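Local coordinates for protein aldose 1-epimerase (PDB 3NRE) that probably interconverts the alpha and beta anomers of aldose sugars, as a putative aldose 1-epimerase of the galactose mutarotase clan, at residues A[117-122]-A[130-135]; A[50-55]-A[113-118]; A[144-149]-A[280-285]. All blocks are in the same frame, centred on the assembly; numbering follows the deposited sequence. Where two conformers were deposited one is given.

Contact 1. Residues A[117-122]-A[130-135]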
loop_
_atom_site.group_PDB
_atom_site.type_symbol
_atom_site.label_atom_id
_atom_site.label_comp_id
_atom_site.label_asym_id
_atom_site.label_seq_id
_atom_site.Cartn_x
_atom_site.Cartn_y
_atom_site.Cartn_z
ATOM N N VAL A 117 16.093 0.340 1.368
ATOM C CA VAL A 117 15.030 -0.446 0.754
ATOM C C VAL A 117 15.205 -0.432 -0.747
ATOM O O VAL A 117 15.561 0.604 -1.278
ATOM C CB VAL A 117 13.644 0.030 1.193
ATOM C CG1 VAL A 117 13.462 1.586 0.995
ATOM C CG2 VAL A 117 12.510 -0.734 0.485
ATOM N N SER A 118 14.926 -1.571 -1.390
ATOM C CA SER A 118 14.829 -1.688 -2.811
ATOM C C SER A 118 13.384 -1.979 -3.204
ATOM O O SER A 118 12.639 -2.668 -2.514
ATOM C CB SER A 118 15.810 -2.751 -3.357
ATOM O OG SER A 118 15.414 -4.029 -2.934
ATOM N N GLN A 119 12.972 -1.418 -4.345
ATOM C CA GLN A 119 11.677 -1.713 -4.925
ATOM C C GLN A 119 11.911 -2.090 -6.386
ATOM O O GLN A 119 12.379 -1.232 -7.146
ATOM C CB GLN A 119 10.736 -0.514 -4.835
ATOM C CG GLN A 119 9.292 -0.918 -5.047
ATOM C CD GLN A 119 8.310 0.213 -4.902
ATOM O OE1 GLN A 119 7.098 -0.025 -4.860
ATOM N NE2 GLN A 119 8.802 1.444 -4.884
ATOM N N ALA A 120 11.578 -3.344 -6.736
ATOM C CA ALA A 120 11.674 -3.896 -8.087
ATOM C C ALA A 120 10.303 -4.056 -8.724
ATOM O O ALA A 120 9.340 -4.498 -8.105
ATOM C CB ALA A 120 12.387 -5.254 -8.068
ATOM N N PHE A 121 10.232 -3.699 -10.002
ATOM C CA PHE A 121 9.008 -3.783 -10.788
ATOM C C PHE A 121 9.302 -4.681 -11.986
ATOM O O PHE A 121 10.339 -4.519 -12.609
ATOM C CB PHE A 121 8.646 -2.378 -11.311
ATOM C CG PHE A 121 8.395 -1.350 -10.228
ATOM C CD1 PHE A 121 9.439 -0.666 -9.647
ATOM C CD2 PHE A 121 7.098 -1.047 -9.834
ATOM C CE1 PHE A 121 9.220 0.278 -8.643
ATOM C CE2 PHE A 121 6.860 -0.100 -8.856
ATOM C CZ PHE A 121 7.927 0.581 -8.289
ATOM N N HIS A 122 8.360 -5.546 -12.346
ATOM C CA HIS A 122 8.479 -6.397 -13.522
ATOM C C HIS A 122 7.150 -6.540 -14.253
ATOM O O HIS A 122 6.108 -6.697 -13.618
ATOM C CB HIS A 122 9.022 -7.738 -13.085
ATOM C CG HIS A 122 9.377 -8.651 -14.211
ATOM N ND1 HIS A 122 8.736 -9.852 -14.420
ATOM C CD2 HIS A 122 10.301 -8.539 -15.199
ATOM C CE1 HIS A 122 9.253 -10.446 -15.485
ATOM N NE2 HIS A 122 10.208 -9.671 -15.970
ATOM N N VAL A 130 5.709 -6.419 -8.147
ATOM C CA VAL A 130 6.435 -5.394 -7.414
ATOM C C VAL A 130 6.945 -6.047 -6.129
ATOM O O VAL A 130 6.190 -6.748 -5.473
ATOM C CB VAL A 130 5.545 -4.191 -7.028
ATOM C CG1 VAL A 130 6.422 -3.134 -6.377
ATOM C CG2 VAL A 130 4.765 -3.594 -8.262
ATOM N N THR A 131 8.225 -5.855 -5.835
ATOM C CA THR A 131 8.911 -6.480 -4.722
ATOM C C THR A 131 9.598 -5.395 -3.853
ATOM O O THR A 131 10.388 -4.581 -4.371
ATOM C CB THR A 131 9.941 -7.485 -5.326
ATOM O OG1 THR A 131 9.251 -8.430 -6.168
ATOM C CG2 THR A 131 10.779 -8.237 -4.257
ATOM N N LEU A 132 9.305 -5.375 -2.550
ATOM C CA LEU A 132 9.991 -4.515 -1.596
ATOM C C LEU A 132 10.865 -5.385 -0.686
ATOM O O LEU A 132 10.374 -6.389 -0.165
ATOM C CB LEU A 132 8.977 -3.780 -0.728
ATOM C CG LEU A 132 8.329 -2.482 -1.233
ATOM C CD1 LEU A 132 7.158 -2.209 -0.322
ATOM C CD2 LEU A 132 9.365 -1.306 -1.287
ATOM N N SER A 133 12.139 -5.005 -0.529
ATOM C CA SER A 133 13.096 -5.658 0.345
ATOM C C SER A 133 13.770 -4.588 1.184
ATOM O O SER A 133 14.360 -3.649 0.626
ATOM C CB SER A 133 14.167 -6.425 -0.443
ATOM O OG SER A 133 13.569 -7.275 -1.406
ATOM N N VAL A 134 13.690 -4.734 2.517
ATOM C CA VAL A 134 14.141 -3.701 3.432
ATOM C C VAL A 134 15.134 -4.294 4.390
ATOM O O VAL A 134 14.912 -5.399 4.879
ATOM C CB VAL A 134 12.945 -3.037 4.185
ATOM C CG1 VAL A 134 12.079 -4.046 4.935
ATOM C CG2 VAL A 134 13.414 -1.946 5.160
ATOM N N THR A 135 16.243 -3.583 4.583
ATOM C CA THR A 135 17.329 -4.025 5.455
ATOM C C THR A 135 17.498 -3.033 6.594
ATOM O O THR A 135 17.665 -1.839 6.354
ATOM C CB THR A 135 18.662 -4.060 4.673
ATOM O OG1 THR A 135 18.519 -4.894 3.511
ATOM C CG2 THR A 135 19.823 -4.570 5.551
HETATM O O HOH W 1 13.323 -5.395 -4.037
HETATM O O HOH W 2 9.065 -7.623 -8.766
#

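Contact 2. Residues A[50-55]-A[113-118]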
loop_
_atom_site.group_PDB
_atom_site.type_symbol
_atom_site.label_atom_id
_atom_site.label_comp_id
_atom_site.label_asym_id
_atom_site.label_seq_id
_atom_site.Cartn_x
_atom_site.Cartn_y
_atom_site.Cartn_z
ATOM N N PRO A 50 4.662 2.938 -1.972
ATOM C CA PRO A 50 5.142 1.866 -1.111
ATOM C C PRO A 50 5.043 2.283 0.327
ATOM O O PRO A 50 5.054 3.494 0.652
ATOM C CB PRO A 50 6.608 1.727 -1.505
ATOM C CG PRO A 50 7.005 3.131 -1.908
ATOM C CD PRO A 50 5.774 3.675 -2.608
ATOM N N LEU A 51 4.878 1.281 1.188
ATOM C CA LEU A 51 4.818 1.499 2.628
ATOM C C LEU A 51 6.039 0.819 3.268
ATOM O O LEU A 51 6.140 -0.416 3.251
ATOM C CB LEU A 51 3.491 0.879 3.166
ATOM C CG LEU A 51 2.207 1.299 2.397
ATOM C CD1 LEU A 51 0.973 0.544 2.914
ATOM C CD2 LEU A 51 1.980 2.803 2.432
ATOM N N VAL A 52 6.973 1.624 3.768
ATOM C CA VAL A 52 8.203 1.120 4.408
ATOM C C VAL A 52 8.736 2.227 5.311
ATOM O O VAL A 52 8.802 3.392 4.906
ATOM C CB VAL A 52 9.238 0.721 3.313
ATOM C CG1 VAL A 52 9.629 1.953 2.391
ATOM C CG2 VAL A 52 10.469 0.169 3.953
ATOM N N PRO A 53 9.107 1.913 6.573
ATOM C CA PRO A 53 9.351 0.589 7.145
ATOM C C PRO A 53 8.175 -0.007 7.921
ATOM O O PRO A 53 8.338 -0.995 8.643
ATOM C CB PRO A 53 10.519 0.873 8.087
ATOM C CG PRO A 53 10.197 2.231 8.631
ATOM C CD PRO A 53 9.703 2.968 7.394
ATOM N N PHE A 54 6.996 0.574 7.781
ATOM C CA PHE A 54 5.731 -0.065 8.185
ATOM C C PHE A 54 4.601 0.697 7.574
ATOM O O PHE A 54 4.814 1.746 6.943
ATOM C CB PHE A 54 5.573 -0.160 9.711
ATOM C CG PHE A 54 5.649 1.146 10.414
ATOM C CD1 PHE A 54 4.525 1.894 10.630
ATOM C CD2 PHE A 54 6.837 1.581 10.961
ATOM C CE1 PHE A 54 4.598 3.089 11.323
ATOM C CE2 PHE A 54 6.919 2.779 11.655
ATOM C CZ PHE A 54 5.794 3.540 11.832
ATOM N N ALA A 55 3.401 0.154 7.668
ATOM C CA ALA A 55 2.242 0.785 7.059
ATOM C C ALA A 55 1.377 1.458 8.117
ATOM O O ALA A 55 1.333 1.024 9.291
ATOM C CB ALA A 55 1.403 -0.249 6.342
ATOM N N TYR A 113 13.817 4.726 12.619
ATOM C CA TYR A 113 14.300 3.631 11.782
ATOM C C TYR A 113 15.333 4.120 10.751
ATOM O O TYR A 113 15.085 5.083 9.997
ATOM C CB TYR A 113 13.150 3.012 11.014
ATOM C CG TYR A 113 12.144 2.197 11.795
ATOM C CD1 TYR A 113 11.186 2.801 12.598
ATOM C CD2 TYR A 113 12.096 0.827 11.666
ATOM C CE1 TYR A 113 10.223 2.028 13.260
ATOM C CE2 TYR A 113 11.174 0.072 12.309
ATOM C CZ TYR A 113 10.216 0.683 13.115
ATOM O OH TYR A 113 9.312 -0.123 13.761
ATOM N N HIS A 114 16.492 3.451 10.711
ATOM C CA HIS A 114 17.477 3.650 9.655
ATOM C C HIS A 114 17.475 2.370 8.818
ATOM O O HIS A 114 17.511 1.260 9.367
ATOM C CB HIS A 114 18.890 3.887 10.225
ATOM C CG HIS A 114 19.042 5.190 10.944
ATOM N ND1 HIS A 114 20.273 5.678 11.335
ATOM C CD2 HIS A 114 18.129 6.109 11.337
ATOM C CE1 HIS A 114 20.105 6.836 11.948
ATOM N NE2 HIS A 114 18.814 7.122 11.960
ATOM N N TYR A 115 17.482 2.513 7.492
ATOM C CA TYR A 115 17.349 1.347 6.631
ATOM C C TYR A 115 17.651 1.704 5.180
ATOM O O TYR A 115 17.784 2.893 4.820
ATOM C CB TYR A 115 15.935 0.728 6.707
ATOM C CG TYR A 115 14.880 1.750 6.369
ATOM C CD1 TYR A 115 14.519 1.977 5.039
ATOM C CD2 TYR A 115 14.295 2.549 7.357
ATOM C CE1 TYR A 115 13.583 2.928 4.717
ATOM C CE2 TYR A 115 13.379 3.502 7.040
ATOM C CZ TYR A 115 13.016 3.682 5.725
ATOM O OH TYR A 115 12.126 4.655 5.336
ATOM N N ARG A 116 17.850 0.641 4.398
ATOM C CA ARG A 116 17.915 0.709 2.934
ATOM C C ARG A 116 16.774 -0.150 2.390
ATOM O O ARG A 116 16.489 -1.230 2.899
ATOM C CB ARG A 116 19.275 0.197 2.442
ATOM C CG ARG A 116 19.493 0.095 0.939
ATOM C CD ARG A 116 20.931 -0.449 0.630
ATOM N NE ARG A 116 21.182 -0.608 -0.810
ATOM C CZ ARG A 116 21.897 0.221 -1.582
ATOM N NH1 ARG A 116 22.462 1.320 -1.090
ATOM N NH2 ARG A 116 22.077 -0.066 -2.874
ATOM N N VAL A 117 16.093 0.340 1.368
ATOM C CA VAL A 117 15.030 -0.446 0.754
ATOM C C VAL A 117 15.205 -0.432 -0.747
ATOM O O VAL A 117 15.561 0.604 -1.278
ATOM C CB VAL A 117 13.644 0.030 1.193
ATOM C CG1 VAL A 117 13.462 1.586 0.995
ATOM C CG2 VAL A 117 12.510 -0.734 0.485
ATOM N N SER A 118 14.926 -1.571 -1.390
ATOM C CA SER A 118 14.829 -1.688 -2.811
ATOM C C SER A 118 13.384 -1.979 -3.204
ATOM O O SER A 118 12.639 -2.668 -2.514
ATOM C CB SER A 118 15.810 -2.751 -3.357
ATOM O OG SER A 118 15.414 -4.029 -2.934
#

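Contact 3. Residues A[144-149]-A[280-285]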
loop_
_atom_site.group_PDB
_atom_site.type_symbol
_atom_site.label_atom_id
_atom_site.label_comp_id
_atom_site.label_asym_id
_atom_site.label_seq_id
_atom_site.Cartn_x
_atom_site.Cartn_y
_atom_site.Cartn_z
ATOM N N PHE A 144 9.537 -4.482 11.629
ATOM C CA PHE A 144 9.351 -3.986 10.289
ATOM C C PHE A 144 8.135 -4.573 9.599
ATOM O O PHE A 144 7.691 -5.703 9.843
ATOM C CB PHE A 144 10.583 -4.275 9.413
ATOM C CG PHE A 144 11.785 -3.346 9.653
ATOM C CD1 PHE A 144 12.585 -3.509 10.756
ATOM C CD2 PHE A 144 12.178 -2.402 8.708
ATOM C CE1 PHE A 144 13.666 -2.690 10.971
ATOM C CE2 PHE A 144 13.308 -1.578 8.926
ATOM C CZ PHE A 144 14.057 -1.758 10.026
ATOM N N GLY A 145 7.634 -3.793 8.672
ATOM C CA GLY A 145 6.616 -4.289 7.759
ATOM C C GLY A 145 6.725 -3.578 6.409
ATOM O O GLY A 145 7.425 -2.602 6.274
ATOM N N THR A 146 5.980 -4.101 5.453
ATOM C CA THR A 146 5.905 -3.563 4.088
ATOM C C THR A 146 4.493 -3.665 3.556
ATOM O O THR A 146 3.621 -4.423 4.071
ATOM C CB THR A 146 6.850 -4.353 3.132
ATOM O OG1 THR A 146 6.621 -5.756 3.316
ATOM C CG2 THR A 146 8.275 -4.042 3.434
ATOM N N GLY A 147 4.263 -2.888 2.502
ATOM C CA GLY A 147 2.971 -2.898 1.875
ATOM C C GLY A 147 2.933 -1.890 0.788
ATOM O O GLY A 147 3.944 -1.305 0.464
ATOM N N TRP A 148 1.753 -1.770 0.212
ATOM C CA TRP A 148 1.512 -0.798 -0.830
ATOM C C TRP A 148 0.147 -0.209 -0.691
ATOM O O TRP A 148 -0.755 -0.768 -0.045
ATOM C CB TRP A 148 1.617 -1.450 -2.224
ATOM C CG TRP A 148 2.973 -1.865 -2.653
ATOM C CD1 TRP A 148 3.904 -1.140 -3.384
ATOM C CD2 TRP A 148 3.575 -3.138 -2.384
ATOM N NE1 TRP A 148 5.061 -1.917 -3.564
ATOM C CE2 TRP A 148 4.874 -3.131 -2.969
ATOM C CE3 TRP A 148 3.159 -4.280 -1.676
ATOM C CZ2 TRP A 148 5.732 -4.229 -2.882
ATOM C CZ3 TRP A 148 4.011 -5.352 -1.566
ATOM C CH2 TRP A 148 5.286 -5.327 -2.193
ATOM N N HIS A 149 0.011 0.937 -1.368
ATOM C CA HIS A 149 -1.187 1.741 -1.328
ATOM C C HIS A 149 -1.653 2.079 -2.731
ATOM O O HIS A 149 -1.487 3.216 -3.196
ATOM C CB HIS A 149 -0.893 2.962 -0.462
ATOM C CG HIS A 149 -2.083 3.768 -0.084
ATOM N ND1 HIS A 149 -2.800 4.499 -1.002
ATOM C CD2 HIS A 149 -2.616 4.067 1.126
ATOM C CE1 HIS A 149 -3.747 5.190 -0.382
ATOM N NE2 HIS A 149 -3.640 4.960 0.914
ATOM N N THR A 280 13.880 -8.241 5.181
ATOM C CA THR A 280 12.667 -8.984 4.869
ATOM C C THR A 280 12.134 -8.466 3.519
ATOM O O THR A 280 12.431 -7.336 3.153
ATOM C CB THR A 280 11.597 -8.887 5.954
ATOM O OG1 THR A 280 10.560 -9.828 5.646
ATOM C CG2 THR A 280 11.005 -7.476 6.057
ATOM N N THR A 281 11.384 -9.324 2.819
ATOM C CA THR A 281 10.919 -9.036 1.462
ATOM C C THR A 281 9.450 -9.413 1.339
ATOM O O THR A 281 8.984 -10.381 1.956
ATOM C CB THR A 281 11.754 -9.825 0.411
ATOM O OG1 THR A 281 13.144 -9.488 0.537
ATOM C CG2 THR A 281 11.280 -9.510 -1.009
ATOM N N SER A 282 8.695 -8.618 0.585
ATOM C CA SER A 282 7.305 -8.983 0.252
ATOM C C SER A 282 7.091 -8.684 -1.220
ATOM O O SER A 282 7.775 -7.843 -1.748
ATOM C CB SER A 282 6.272 -8.236 1.092
ATOM O OG SER A 282 6.373 -6.859 0.939
ATOM N N GLU A 283 6.121 -9.343 -1.845
ATOM C CA GLU A 283 5.820 -9.133 -3.245
ATOM C C GLU A 283 4.309 -8.940 -3.407
ATOM O O GLU A 283 3.520 -9.577 -2.719
ATOM C CB GLU A 283 6.298 -10.365 -4.029
ATOM C CG GLU A 283 6.021 -10.354 -5.505
ATOM C CD GLU A 283 6.231 -11.725 -6.132
ATOM O OE1 GLU A 283 7.410 -12.148 -6.189
ATOM O OE2 GLU A 283 5.218 -12.359 -6.543
HETATM N N MSE A 284 3.905 -8.060 -4.324
HETATM C CA MSE A 284 2.509 -7.939 -4.710
HETATM C C MSE A 284 2.492 -8.158 -6.206
HETATM O O MSE A 284 3.305 -7.543 -6.895
HETATM C CB MSE A 284 2.023 -6.531 -4.394
HETATM C CG MSE A 284 0.666 -6.156 -4.999
HETATM SE SE MSE A 284 0.028 -4.414 -4.638
HETATM C CE MSE A 284 1.236 -3.323 -5.663
ATOM N N SER A 285 1.573 -8.980 -6.710
ATOM C CA SER A 285 1.371 -9.051 -8.129
ATOM C C SER A 285 -0.045 -8.640 -8.493
ATOM O O SER A 285 -0.997 -8.887 -7.731
ATOM C CB SER A 285 1.726 -10.423 -8.670
ATOM O OG SER A 285 0.790 -11.427 -8.304
HETATM O O HOH W 3 3.115 -7.037 1.940
#

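Contact 1. Residues A[117-122]-A[130-135]
An antiparallel beta hairpin, strand 114-123 turning back into strand 127-136, brings V117 against V134 and F121 against V130. S118 with S133 and A120 with T131 are its hydrogen-bonded pairs. S118 N donates to S133 O over 3.0 Å with an N-H...O angle of 164°, and the return bond from S133 N ends on S118 O; A120 and T131 repeat the exchange. V117, Q119 and F121 alternate with these residues and share the buried face of the sheet with V130, L132 and V134. V117 CG2, anti to the backbone N, meets L132 CD2 at 3.7 Å. The Q119 side chain lies alongside L132, its CG 3.8 Å from L132 CD2, and crosses V130, whose CG1 is 3.5 Å from Q119 OE1. CG of Q119 is anti to the backbone N (chi1 -163°) and the chain beyond is extended, which carries the amide into the interior, where OE1 accepts from W148 NE1 and NE2 binds G21 O. An alanine here would probably leave the W148 indole N-H and the G21 carbonyl without this shared partner and open a gap beside L132 CD2 and V130 CG1. V130 CG1 sits over one face of the F121 ring, while V130 CG2 approaches F121 CD2 at 3.8 Å. The other face is polar and partly exposed: one water joins S118 OG, at 2.7 Å, to S133 OG and T131 O, and a second links T131 OG1, also at 2.7 Å, to A120 O. S133 OG is also hydrogen-bonded to T281 OG1. Mostly apolar side chains and one bonded amide inside, with small, mostly hydroxyl-bearing residues outside, give the two-sided pattern of a beta-sandwich strand pair, as in the galactose mutarotase fold.

Contact 2. Residues A[50-55]-A[113-118]
P53 presses its ring against two tyrosines, Y113 and Y115, and this is the tight part of the contact. P53 CG lies over one face of the Y113 ring, offset toward the rim, 4.0 Å from the ring centroid and 24° off the normal, a CH-pi contact. The closest ring atom is Y113 CG, 3.7 Å from P53 CG. The Y115 side chain crosses the proline at about a right angle: P53 CB is over a face of its ring, and P53 CD comes within 3.6 Å of Y115 OH. A cis peptide bond precedes P53, just after strand 48-51 ends. F54 crosses Y113 at about a right angle, with F54 CE2 3.7 Å from Y113 CE1; the two ring planes stand at 53°, and Y113 CE1 lies at the F54 edge. The first torsion of F54 sets CG between the backbone N and the carbonyl carbon (chi1 57°), from where the ring can reach Y113. Packing is looser at the valine end, where V52 and V117 meet tip to tip, CG1 to CG1 and CG2 to CG2, each at 4.1 Å. No hydrogen bond spans the two segments. The buried hydroxyls look elsewhere: Y113 OH is bonded to P143 O and H263 NE2, and Y115 OH to D86 OD2, so each polar tip is satisfied while its ring serves as an apolar wall. On the solvent side of strand 114-118, R116 is exposed. Strand 142-153 backs the cluster, F144 touching P53 and meeting Y113 edge-to-face, while V134 of strand 127-136 packs on V52 and Y106 of strand 101-109 on Y115 and V117.

Contact 3. Residues A[144-149]-A[280-285]
W148 reaches from strand 147-149 across to strand 280-285 and makes the largest single contribution to the surface buried here. Its CB starts beside the selenomethionine M284, 3.9 Å from M284 CE and a little farther from SE. CG, anti to the carbonyl carbon (chi1 -70°), is 3.8 Å from the same methyl. M284 bends at chi3 (70°), and its SE lies obliquely 4.9 Å from the centroid of the five-membered ring, a Met-aromatic contact. Farther out, CE3 and CZ3 run under M284 CB, which sits over the six-membered ring 3.9 Å from its centroid in a CH-pi contact. The two strands belong to different antiparallel sheets, so the indole fills the interface of a beta sandwich, with V130 and L132 of strand 127-136 also touching it. At the tip, CH2 is 3.6 Å from S282 O, which lies at the ring edge near its plane, and 3.7 Å from S282 OG, while NE1 keeps its bond to Q119. Beside the indole, T146 OG1 and S282 OG share a short 2.6 Å hydrogen bond, in which either may be the donor; this pairs two buried hydroxyls with each other. A water bridges S282 OG and T146 O through two weak bonds. T146 N is held by S257 OG.

How the contacts relate
All three contacts are largely buried, but contact 1 has a partly exposed face with two bridging waters, and contact 3 one weakly held water. Contact 1 is the one backbone-paired contact, joining neighbouring strands within a sheet. Contact 2 packs the loop after strand 48-51 on the start of strand 114-123, and contact 3 joins different sheets, both mainly through side chains. Contact 2 is aromatic and proline packing without hydrogen bonds; contact 3 adds a hydroxyl pair and selenium to an indole. Contacts 1 and 2 share V117 and S118. Backbone bonds probably join the rest: V130 and L132 to M284 and S282 between contacts 1 and 3, L51 and P53 to G147 and G145 between contacts 2 and 3.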